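Local coordinates for twitching motility protein PilT (Aquifex aeolicus, PDB 2EYU), which serves as the retraction motor of type IV pili in twitching motility, probably powered by ATP hydrolysis as in related P-loop NTPases, at residues M25-T31 and L162-Q168; I49-Y55 and F68-I74; H56-D62 and I74-V80. The protein carries 1 engineered substitution. All coordinates share one frame; numbering follows the deposited sequence.

Contact 1 of 3, residues M25-T31 and L162-Q168; sequences MGLILVT and LQGIISQ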
loop_
_atom_site.group_PDB
_atom_site.type_symbol
_atom_site.label_atom_id
_atom_site.label_comp_id
_atom_site.label_asym_id
_atom_site.label_seq_id
_atom_site.Cartn_x
_atom_site.Cartn_y
_atom_site.Cartn_z
HETATM N N MSE A 25 -9.653 -2.261 -11.226
HETATM C CA MSE A 25 -8.436 -1.647 -11.765
HETATM C C MSE A 25 -7.933 -0.585 -10.790
HETATM O O MSE A 25 -8.606 -0.291 -9.803
HETATM C CB MSE A 25 -8.603 -1.024 -13.156
HETATM C CG MSE A 25 -9.528 0.190 -13.160
HETATM SE SE MSE A 25 -9.586 1.058 -14.888
HETATM C CE MSE A 25 -10.696 -0.345 -15.629
ATOM N N GLY A 26 -6.740 -0.038 -11.068
ATOM C CA GLY A 26 -6.283 1.015 -10.182
ATOM C C GLY A 26 -5.117 0.558 -9.323
ATOM O O GLY A 26 -4.723 -0.607 -9.433
ATOM N N LEU A 27 -4.623 1.485 -8.514
ATOM C CA LEU A 27 -3.362 1.214 -7.808
ATOM C C LEU A 27 -3.495 1.047 -6.305
ATOM O O LEU A 27 -4.089 1.815 -5.555
ATOM C CB LEU A 27 -2.399 2.358 -8.163
ATOM C CG LEU A 27 -0.977 2.192 -7.628
ATOM C CD1 LEU A 27 -0.212 1.171 -8.469
ATOM C CD2 LEU A 27 -0.276 3.540 -7.609
ATOM N N ILE A 28 -2.918 -0.041 -5.781
ATOM C CA ILE A 28 -2.915 -0.271 -4.333
ATOM C C ILE A 28 -1.460 -0.246 -3.865
ATOM O O ILE A 28 -0.696 -1.018 -4.449
ATOM C CB ILE A 28 -3.498 -1.623 -3.933
ATOM C CG1 ILE A 28 -5.007 -1.729 -4.177
ATOM C CG2 ILE A 28 -3.141 -1.959 -2.488
ATOM C CD1 ILE A 28 -5.539 -3.143 -4.235
ATOM N N LEU A 29 -1.100 0.572 -2.888
ATOM C CA LEU A 29 0.286 0.638 -2.448
ATOM C C LEU A 29 0.447 0.210 -1.003
ATOM O O LEU A 29 -0.369 0.601 -0.166
ATOM C CB LEU A 29 0.805 2.067 -2.558
ATOM C CG LEU A 29 0.669 2.721 -3.935
ATOM C CD1 LEU A 29 1.285 4.108 -3.931
ATOM C CD2 LEU A 29 1.311 1.853 -4.988
ATOM N N VAL A 30 1.484 -0.591 -0.723
ATOM C CA VAL A 30 1.667 -0.980 0.692
ATOM C C VAL A 30 3.087 -0.581 1.060
ATOM O O VAL A 30 4.033 -0.993 0.367
ATOM C CB VAL A 30 1.394 -2.470 0.904
ATOM C CG1 VAL A 30 1.757 -2.918 2.302
ATOM C CG2 VAL A 30 -0.089 -2.758 0.677
ATOM N N THR A 31 3.267 0.245 2.084
ATOM C CA THR A 31 4.602 0.815 2.274
ATOM C C THR A 31 5.097 0.712 3.712
ATOM O O THR A 31 4.381 0.327 4.618
ATOM C CB THR A 31 4.637 2.307 1.883
ATOM O OG1 THR A 31 3.851 3.030 2.828
ATOM C CG2 THR A 31 4.013 2.530 0.503
ATOM N N LEU A 162 -5.731 5.926 -7.891
ATOM C CA LEU A 162 -5.332 5.472 -6.557
ATOM C C LEU A 162 -6.487 4.815 -5.825
ATOM O O LEU A 162 -7.563 5.398 -5.661
ATOM C CB LEU A 162 -4.765 6.639 -5.731
ATOM C CG LEU A 162 -4.150 6.270 -4.376
ATOM C CD1 LEU A 162 -3.049 5.219 -4.501
ATOM C CD2 LEU A 162 -3.610 7.515 -3.690
ATOM N N GLN A 163 -6.297 3.583 -5.369
ATOM C CA GLN A 163 -7.348 2.820 -4.702
ATOM C C GLN A 163 -7.134 2.777 -3.200
ATOM O O GLN A 163 -8.034 2.776 -2.365
ATOM C CB GLN A 163 -7.349 1.386 -5.255
ATOM C CG GLN A 163 -7.807 1.394 -6.722
ATOM C CD GLN A 163 -8.921 2.418 -6.897
ATOM O OE1 GLN A 163 -10.040 2.186 -6.448
ATOM N NE2 GLN A 163 -8.598 3.540 -7.529
ATOM N N GLY A 164 -5.847 2.747 -2.829
ATOM C CA GLY A 164 -5.647 2.672 -1.359
ATOM C C GLY A 164 -4.155 2.714 -1.088
ATOM O O GLY A 164 -3.346 2.212 -1.874
ATOM N N ILE A 165 -3.760 3.278 0.049
ATOM C CA ILE A 165 -2.346 3.047 0.378
ATOM C C ILE A 165 -2.287 2.720 1.878
ATOM O O ILE A 165 -2.941 3.426 2.633
ATOM C CB ILE A 165 -1.383 4.181 0.019
ATOM C CG1 ILE A 165 -0.780 4.855 1.251
ATOM C CG2 ILE A 165 -1.995 5.200 -0.933
ATOM C CD1 ILE A 165 0.623 4.397 1.553
ATOM N N ILE A 166 -1.547 1.659 2.188
ATOM C CA ILE A 166 -1.326 1.193 3.544
ATOM C C ILE A 166 0.127 1.438 3.947
ATOM O O ILE A 166 0.982 0.910 3.227
ATOM C CB ILE A 166 -1.555 -0.331 3.641
ATOM C CG1 ILE A 166 -2.799 -0.845 2.907
ATOM C CG2 ILE A 166 -1.564 -0.769 5.103
ATOM C CD1 ILE A 166 -3.130 -2.270 3.290
ATOM N N SER A 167 0.364 2.180 5.012
ATOM C CA SER A 167 1.693 2.414 5.568
ATOM C C SER A 167 1.865 1.515 6.792
ATOM O O SER A 167 1.117 1.690 7.743
ATOM C CB SER A 167 1.850 3.870 5.971
ATOM O OG SER A 167 2.655 4.604 5.074
ATOM N N GLN A 168 2.781 0.549 6.835
ATOM C CA GLN A 168 2.804 -0.377 7.965
ATOM C C GLN A 168 4.079 -0.271 8.795
ATOM O O GLN A 168 5.125 0.064 8.272
ATOM C CB GLN A 168 2.713 -1.836 7.512
ATOM C CG GLN A 168 1.344 -2.368 7.114
ATOM C CD GLN A 168 1.500 -3.585 6.197
ATOM O OE1 GLN A 168 2.299 -4.460 6.545
ATOM N NE2 GLN A 168 0.818 -3.587 5.072
#

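Contact 2 of 3, residues I49-Y55 and F68-I74; sequences INQTKSY and FKHKKSI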
loop_
_atom_site.group_PDB
_atom_site.type_symbol
_atom_site.label_atom_id
_atom_site.label_comp_id
_atom_site.label_asym_id
_atom_site.label_seq_id
_atom_site.Cartn_x
_atom_site.Cartn_y
_atom_site.Cartn_z
ATOM N N ILE A 49 -7.186 -13.164 -3.099
ATOM C CA ILE A 49 -7.648 -13.165 -4.482
ATOM C C ILE A 49 -7.565 -14.591 -5.000
ATOM O O ILE A 49 -8.594 -15.114 -5.425
ATOM C CB ILE A 49 -6.821 -12.196 -5.344
ATOM C CG1 ILE A 49 -6.689 -10.786 -4.766
ATOM C CG2 ILE A 49 -7.400 -12.139 -6.738
ATOM C CD1 ILE A 49 -5.639 -9.921 -5.431
ATOM N N ASN A 50 -6.372 -15.181 -4.930
ATOM C CA ASN A 50 -6.117 -16.561 -5.314
ATOM C C ASN A 50 -7.243 -17.509 -4.920
ATOM O O ASN A 50 -7.640 -18.381 -5.695
ATOM C CB ASN A 50 -4.830 -17.057 -4.639
ATOM C CG ASN A 50 -4.142 -18.246 -5.250
ATOM O OD1 ASN A 50 -3.221 -18.816 -4.647
ATOM N ND2 ASN A 50 -4.503 -18.668 -6.452
ATOM N N GLN A 51 -7.735 -17.340 -3.691
ATOM C CA GLN A 51 -8.671 -18.300 -3.122
ATOM C C GLN A 51 -10.108 -17.993 -3.523
ATOM O O GLN A 51 -10.977 -18.844 -3.477
ATOM C CB GLN A 51 -8.622 -18.284 -1.592
ATOM C CG GLN A 51 -7.242 -18.318 -0.981
ATOM C CD GLN A 51 -7.146 -17.601 0.346
ATOM O OE1 GLN A 51 -6.299 -16.719 0.504
ATOM N NE2 GLN A 51 -8.012 -17.979 1.281
ATOM N N THR A 52 -10.338 -16.739 -3.895
ATOM C CA THR A 52 -11.711 -16.265 -4.071
ATOM C C THR A 52 -12.092 -16.086 -5.521
ATOM O O THR A 52 -13.235 -16.349 -5.921
ATOM C CB THR A 52 -11.856 -14.936 -3.300
ATOM O OG1 THR A 52 -11.711 -15.247 -1.902
ATOM C CG2 THR A 52 -13.221 -14.325 -3.514
ATOM N N LYS A 53 -11.143 -15.659 -6.356
ATOM C CA LYS A 53 -11.496 -15.395 -7.749
ATOM C C LYS A 53 -10.672 -16.173 -8.750
ATOM O O LYS A 53 -9.483 -16.450 -8.526
ATOM C CB LYS A 53 -11.289 -13.895 -7.968
ATOM C CG LYS A 53 -12.432 -13.057 -7.372
ATOM C CD LYS A 53 -12.981 -12.106 -8.419
ATOM C CE LYS A 53 -14.153 -12.732 -9.163
ATOM N NZ LYS A 53 -15.421 -11.990 -8.904
ATOM N N SER A 54 -11.274 -16.542 -9.893
ATOM C CA SER A 54 -10.427 -17.171 -10.908
ATOM C C SER A 54 -9.836 -16.115 -11.840
ATOM O O SER A 54 -10.297 -15.942 -12.959
ATOM C CB SER A 54 -11.151 -18.224 -11.737
ATOM O OG SER A 54 -12.553 -18.160 -11.665
ATOM N N TYR A 55 -8.789 -15.427 -11.409
ATOM C CA TYR A 55 -8.074 -14.455 -12.214
ATOM C C TYR A 55 -6.756 -15.013 -12.754
ATOM O O TYR A 55 -6.316 -16.066 -12.299
ATOM C CB TYR A 55 -7.673 -13.237 -11.390
ATOM C CG TYR A 55 -8.740 -12.280 -10.952
ATOM C CD1 TYR A 55 -10.003 -12.266 -11.514
ATOM C CD2 TYR A 55 -8.446 -11.360 -9.947
ATOM C CE1 TYR A 55 -10.961 -11.365 -11.081
ATOM C CE2 TYR A 55 -9.400 -10.462 -9.520
ATOM C CZ TYR A 55 -10.652 -10.468 -10.087
ATOM O OH TYR A 55 -11.601 -9.567 -9.657
ATOM N N PHE A 68 3.032 -18.814 -3.985
ATOM C CA PHE A 68 1.573 -18.954 -3.904
ATOM C C PHE A 68 1.137 -20.343 -4.374
ATOM O O PHE A 68 1.645 -20.766 -5.412
ATOM C CB PHE A 68 0.906 -17.865 -4.738
ATOM C CG PHE A 68 0.878 -16.513 -4.038
ATOM C CD1 PHE A 68 1.546 -15.426 -4.559
ATOM C CD2 PHE A 68 0.176 -16.367 -2.855
ATOM C CE1 PHE A 68 1.514 -14.207 -3.904
ATOM C CE2 PHE A 68 0.134 -15.157 -2.198
ATOM C CZ PHE A 68 0.803 -14.073 -2.728
ATOM N N LYS A 69 0.254 -20.934 -3.592
ATOM C CA LYS A 69 -0.474 -22.176 -3.785
ATOM C C LYS A 69 -1.316 -22.079 -5.050
ATOM O O LYS A 69 -1.756 -20.978 -5.414
ATOM C CB LYS A 69 -1.386 -22.456 -2.590
ATOM C CG LYS A 69 -0.980 -23.525 -1.602
ATOM C CD LYS A 69 -2.086 -24.548 -1.367
ATOM C CE LYS A 69 -2.014 -25.149 0.028
ATOM N NZ LYS A 69 -2.275 -26.619 0.035
ATOM N N HIS A 70 -1.588 -23.176 -5.760
ATOM C CA HIS A 70 -2.492 -22.973 -6.897
ATOM C C HIS A 70 -3.923 -23.365 -6.503
ATOM O O HIS A 70 -4.262 -24.543 -6.493
ATOM C CB HIS A 70 -2.065 -23.734 -8.149
ATOM C CG HIS A 70 -3.126 -23.682 -9.214
ATOM N ND1 HIS A 70 -3.571 -24.799 -9.878
ATOM C CD2 HIS A 70 -3.833 -22.642 -9.717
ATOM C CE1 HIS A 70 -4.503 -24.451 -10.748
ATOM N NE2 HIS A 70 -4.684 -23.138 -10.675
ATOM N N LYS A 71 -4.692 -22.339 -6.210
ATOM C CA LYS A 71 -6.058 -22.316 -5.723
ATOM C C LYS A 71 -7.040 -21.996 -6.840
ATOM O O LYS A 71 -7.066 -22.726 -7.834
ATOM C CB LYS A 71 -6.150 -21.287 -4.581
ATOM C CG LYS A 71 -5.381 -21.750 -3.343
ATOM C CD LYS A 71 -5.365 -20.711 -2.246
ATOM C CE LYS A 71 -5.186 -21.277 -0.853
ATOM N NZ LYS A 71 -6.308 -22.156 -0.417
ATOM N N LYS A 72 -7.846 -20.947 -6.725
ATOM C CA LYS A 72 -8.804 -20.603 -7.777
ATOM C C LYS A 72 -8.198 -19.814 -8.928
ATOM O O LYS A 72 -8.724 -19.870 -10.044
ATOM C CB LYS A 72 -9.972 -19.800 -7.173
ATOM C CG LYS A 72 -11.311 -20.146 -7.797
ATOM C CD LYS A 72 -12.505 -19.468 -7.175
ATOM C CE LYS A 72 -13.161 -20.323 -6.107
ATOM N NZ LYS A 72 -12.965 -19.810 -4.730
ATOM N N SER A 73 -7.110 -19.070 -8.696
ATOM C CA SER A 73 -6.546 -18.171 -9.679
ATOM C C SER A 73 -5.316 -18.782 -10.348
ATOM O O SER A 73 -4.856 -19.794 -9.835
ATOM C CB SER A 73 -6.155 -16.808 -9.075
ATOM O OG SER A 73 -7.236 -15.903 -9.031
ATOM N N ILE A 74 -4.875 -18.151 -11.430
ATOM C CA ILE A 74 -3.661 -18.523 -12.154
ATOM C C ILE A 74 -2.558 -17.496 -11.921
ATOM O O ILE A 74 -2.621 -16.384 -12.451
ATOM C CB ILE A 74 -3.950 -18.702 -13.653
ATOM C CG1 ILE A 74 -2.711 -18.703 -14.546
ATOM C CG2 ILE A 74 -4.964 -17.680 -14.140
ATOM C CD1 ILE A 74 -3.011 -19.220 -15.941
#

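Contact 3 of 3, residues H56-D62 and I74-V80; sequences HIITIED and IVNQREV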
loop_
_atom_site.group_PDB
_atom_site.type_symbol
_atom_site.label_atom_id
_atom_site.label_comp_id
_atom_site.label_asym_id
_atom_site.label_seq_id
_atom_site.Cartn_x
_atom_site.Cartn_y
_atom_site.Cartn_z
ATOM N N HIS A 56 -6.158 -14.269 -13.666
ATOM C CA HIS A 56 -4.767 -14.392 -14.068
ATOM C C HIS A 56 -3.946 -13.408 -13.224
ATOM O O HIS A 56 -4.260 -12.209 -13.279
ATOM C CB HIS A 56 -4.544 -14.089 -15.532
ATOM C CG HIS A 56 -3.182 -14.422 -16.038
ATOM N ND1 HIS A 56 -2.220 -15.053 -15.269
ATOM C CD2 HIS A 56 -2.621 -14.213 -17.253
ATOM C CE1 HIS A 56 -1.127 -15.208 -15.988
ATOM N NE2 HIS A 56 -1.339 -14.712 -17.197
ATOM N N ILE A 57 -2.966 -13.913 -12.472
ATOM C CA ILE A 57 -2.241 -12.986 -11.578
ATOM C C ILE A 57 -0.761 -13.010 -11.931
ATOM O O ILE A 57 -0.131 -14.059 -12.041
ATOM C CB ILE A 57 -2.464 -13.292 -10.091
ATOM C CG1 ILE A 57 -3.894 -13.201 -9.559
ATOM C CG2 ILE A 57 -1.645 -12.379 -9.169
ATOM C CD1 ILE A 57 -4.032 -13.616 -8.101
ATOM N N ILE A 58 -0.163 -11.830 -12.141
ATOM C CA ILE A 58 1.251 -11.877 -12.514
ATOM C C ILE A 58 2.035 -11.112 -11.460
ATOM O O ILE A 58 1.658 -9.999 -11.062
ATOM C CB ILE A 58 1.490 -11.314 -13.920
ATOM C CG1 ILE A 58 0.785 -12.125 -15.022
ATOM C CG2 ILE A 58 2.972 -11.162 -14.228
ATOM C CD1 ILE A 58 1.364 -11.911 -16.401
ATOM N N THR A 59 3.127 -11.720 -11.003
ATOM C CA THR A 59 3.963 -11.114 -9.961
ATOM C C THR A 59 5.383 -10.919 -10.480
ATOM O O THR A 59 5.876 -11.710 -11.278
ATOM C CB THR A 59 4.001 -11.989 -8.695
ATOM O OG1 THR A 59 3.867 -13.363 -9.083
ATOM C CG2 THR A 59 2.824 -11.714 -7.774
ATOM N N ILE A 60 6.023 -9.852 -10.044
ATOM C CA ILE A 60 7.360 -9.410 -10.364
ATOM C C ILE A 60 8.073 -9.049 -9.057
ATOM O O ILE A 60 7.734 -7.972 -8.557
ATOM C CB ILE A 60 7.315 -8.155 -11.244
ATOM C CG1 ILE A 60 6.434 -8.316 -12.493
ATOM C CG2 ILE A 60 8.707 -7.679 -11.621
ATOM C CD1 ILE A 60 5.944 -6.965 -12.978
ATOM N N GLU A 61 8.965 -9.879 -8.536
ATOM C CA GLU A 61 9.548 -9.719 -7.207
ATOM C C GLU A 61 11.060 -9.897 -7.251
ATOM O O GLU A 61 11.575 -10.705 -8.026
ATOM C CB GLU A 61 8.923 -10.709 -6.217
ATOM C CG GLU A 61 7.406 -10.731 -6.198
ATOM C CD GLU A 61 6.768 -11.899 -5.487
ATOM O OE1 GLU A 61 6.966 -12.055 -4.264
ATOM O OE2 GLU A 61 6.032 -12.697 -6.117
ATOM N N ASP A 62 11.798 -9.123 -6.448
ATOM C CA ASP A 62 13.263 -9.202 -6.667
ATOM C C ASP A 62 13.706 -10.576 -6.218
ATOM O O ASP A 62 14.133 -11.365 -7.075
ATOM C CB ASP A 62 13.979 -8.022 -6.026
ATOM C CG ASP A 62 14.927 -7.321 -6.972
ATOM O OD1 ASP A 62 16.149 -7.366 -6.736
ATOM O OD2 ASP A 62 14.457 -6.723 -7.961
ATOM N N ILE A 74 -4.875 -18.151 -11.430
ATOM C CA ILE A 74 -3.661 -18.523 -12.154
ATOM C C ILE A 74 -2.558 -17.496 -11.921
ATOM O O ILE A 74 -2.621 -16.384 -12.451
ATOM C CB ILE A 74 -3.950 -18.702 -13.653
ATOM C CG1 ILE A 74 -2.711 -18.703 -14.546
ATOM C CG2 ILE A 74 -4.964 -17.680 -14.140
ATOM C CD1 ILE A 74 -3.011 -19.220 -15.941
ATOM N N VAL A 75 -1.571 -17.886 -11.115
ATOM C CA VAL A 75 -0.508 -17.001 -10.648
ATOM C C VAL A 75 0.864 -17.303 -11.217
ATOM O O VAL A 75 1.554 -18.305 -11.022
ATOM C CB VAL A 75 -0.454 -17.034 -9.099
ATOM C CG1 VAL A 75 0.107 -18.364 -8.630
ATOM C CG2 VAL A 75 0.358 -15.876 -8.529
ATOM N N ASN A 76 1.342 -16.343 -12.006
ATOM C CA ASN A 76 2.717 -16.415 -12.483
ATOM C C ASN A 76 3.593 -15.482 -11.657
ATOM O O ASN A 76 3.322 -14.281 -11.612
ATOM C CB ASN A 76 2.771 -16.057 -13.966
ATOM C CG ASN A 76 2.143 -17.147 -14.812
ATOM O OD1 ASN A 76 1.419 -17.993 -14.284
ATOM N ND2 ASN A 76 2.415 -17.139 -16.112
ATOM N N GLN A 77 4.602 -16.032 -11.003
ATOM C CA GLN A 77 5.548 -15.315 -10.169
ATOM C C GLN A 77 6.933 -15.246 -10.805
ATOM O O GLN A 77 7.598 -16.248 -11.041
ATOM C CB GLN A 77 5.670 -15.959 -8.785
ATOM C CG GLN A 77 4.381 -15.989 -7.977
ATOM C CD GLN A 77 4.645 -16.402 -6.542
ATOM O OE1 GLN A 77 5.215 -15.599 -5.795
ATOM N NE2 GLN A 77 4.275 -17.618 -6.159
ATOM N N ARG A 78 7.369 -14.025 -11.095
ATOM C CA ARG A 78 8.576 -13.821 -11.876
ATOM C C ARG A 78 9.624 -13.081 -11.057
ATOM O O ARG A 78 9.408 -11.958 -10.601
ATOM C CB ARG A 78 8.204 -13.060 -13.157
ATOM C CG ARG A 78 6.965 -13.629 -13.841
ATOM C CD ARG A 78 6.897 -13.306 -15.323
ATOM N NE ARG A 78 6.581 -11.913 -15.571
ATOM C CZ ARG A 78 5.960 -11.365 -16.603
ATOM N NH1 ARG A 78 5.508 -12.076 -17.629
ATOM N NH2 ARG A 78 5.784 -10.045 -16.612
ATOM N N GLU A 79 10.761 -13.738 -10.859
ATOM C CA GLU A 79 11.892 -13.166 -10.144
ATOM C C GLU A 79 12.745 -12.362 -11.118
ATOM O O GLU A 79 13.296 -12.913 -12.075
ATOM C CB GLU A 79 12.743 -14.248 -9.482
ATOM C CG GLU A 79 13.734 -13.771 -8.440
ATOM C CD GLU A 79 15.068 -13.325 -8.990
ATOM O OE1 GLU A 79 15.535 -13.911 -9.994
ATOM O OE2 GLU A 79 15.668 -12.378 -8.426
ATOM N N VAL A 80 12.857 -11.065 -10.868
ATOM C CA VAL A 80 13.763 -10.262 -11.695
ATOM C C VAL A 80 15.182 -10.794 -11.519
ATOM O O VAL A 80 15.804 -10.666 -10.466
ATOM C CB VAL A 80 13.703 -8.767 -11.358
ATOM C CG1 VAL A 80 15.087 -8.130 -11.411
ATOM C CG2 VAL A 80 12.754 -8.056 -12.316
#

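Contact 1 of 3, residues M25-T31 and L162-Q168
Leu27 to Thr31 pair with Leu162 to Ser167 as neighbouring parallel strands, their axes 4.5 Å apart at closest approach and 9° from exact alignment. A beta bulge opens the ladder: Leu27 stands beside Leu162, but Ile28 beside Gly164. The extra residue lets Leu27 O accept Gln163 N at 2.8 Å together with a weak bond from Gly164 N. Beyond it the backbone bonds run regularly from Leu29 N to Gly164 O, Ile166 N to Leu29 O, Thr31 N to Ile166 O and Gln168 N to Thr31 O. CG of Gln163, beside its own backbone N (chi1 -68°), lies 3.6 Å from Met25 O and 3.8 Å from Gly26 CA; a CB on Gly26 would collide with it. The bend at chi2 then turns the amide back, and NE2 hydrogen-bonds to Ile161 O. On the face bearing Leu29 and Thr31, Leu29 CB meets Ile165 CB at 4.0 Å, while Thr31 OG1 and Ser167 OG lie 3.0 Å apart. On the other face Val30 and Ile166 run side by side, CG2 of Val30 4.0 Å from CG1 of Ile166. These strands lie deep in the sheet of a P-loop NTPase fold: strand 125-130 flanks 26-31 on its other edge, helix 135-144 packs on Leu29, Thr31 and Ile165, and helix 38-52 touches Val30 and Ile166 from the opposite face.

Contact 2 of 3, residues I49-Y55 and F68-I74
Ser73 and Asn50 meet the opposing segment through their first torsions: OG of Ser73 lies beside its own backbone N (chi1 -85°), facing the chain that leaves helix 38-52, while the amide of Asn50 swings out from the helix (chi1 -159°) into the curve of residues 69-73. Ser73 OG donates to Lys53 O over 2.4 Å, shorter than expected and so of doubtful exact length, and accepts Tyr55 N at 2.9 Å, an N-H that also makes a weak bond to Lys53 O across the inverse gamma turn centred on Ser54. One hydroxyl thus appears to bridge both ends of that turn. The backbone carbonyl of Asn50 receives Lys72 N at 2.8 Å, the donor tilted 24° from the carbonyl plane, and a weaker bond from Ser73 N. Its buried side chain crosses that of Lys71 at about a right angle, Asn50 CG being 3.7 Å from Lys71 CB and 3.6 Å from Lys69 O. Cutting Asn50 back to an alanine here is likely to leave a gap against Lys69 O and Lys71 CB and the loop freer to shift. The Lys71 chain runs alongside Gln51, with Lys71 CD and Gln51 CG 3.3 Å apart. Lys72, bent at both chi3 and chi4, curls back and brings NZ to Gln51 O at 2.5 Å. Phe68 packs against Ala43 and Ile46 of the same helix. The loop thus closes over the C-terminal end of helix 38-52: Asn50 O and Gln51 O, which have run out of helical donors, are met by two backbone amides and an ammonium group, while Lys53 O, in the turn just after the helix, takes the Ser73 hydroxyl; the positive charge of Lys72 would be expected to suit the negative end of the helix dipole.

Contact 3 of 3, residues H56-D62 and I74-V80
Ile74 O is gripped by two donors of the facing strand, Ile57 N at a very short 2.5 Å and His56 ND1 at 3.1 Å. The bonds begin a parallel ladder at one margin of the P-loop NTPase sheet, where strand 74-79 is the outermost within the chain and 56-61 its inner neighbour. The imidazole of His56, with CG anti to the backbone N (chi1 -170°), holds the carbonyl oxygen in its ring plane, although ND1 itself stands above the carbonyl plane of Ile74. NE2 of the same ring bonds to Glu97 OE1, so the ring is fixed at both nitrogens. In-register bonds follow, among them Asn76 N to Ile57 O at 2.7 Å and Thr59 N to Asn76 O at 2.6 Å, and the ladder closes with Val80 N on Glu61 O. Ile57 meets Val75 on the face turned to helix 38-52, where Ile57 also touches Ile46 and Ile49. Helix 87-97 covers the other face, reaching Ile58, Ile60 and Arg78. There the Arg78 chain folds at chi3 (-73°) across to the neighbouring strand, and Ile58 CG2 lies under one face of its guanidinium, offset toward the rim, 3.8 Å from Arg78 CZ.

Contacts 2 and 3 are continuous, their centres about 13 Å apart and Ile74 common to both: the loop that bonds to the end of helix 38-52 runs directly into the outermost strand. Ile49 CG2 of contact 2 meets Ile57 CD1 of contact 3 at 3.9 Å, joining helix to sheet. Contact 1 stands apart, about 21 Å from contact 2 and about 18 Å from contact 3 between centres, yet shares the latter's sheet. Its strand 26-31 leads through the probable Walker A motif, whose Gly32 follows the strand and whose Lys38 and Ser39 begin helix 38-52, held at its far end by contact 2. Glu61 of contact 3 also lies near that motif, without touching it.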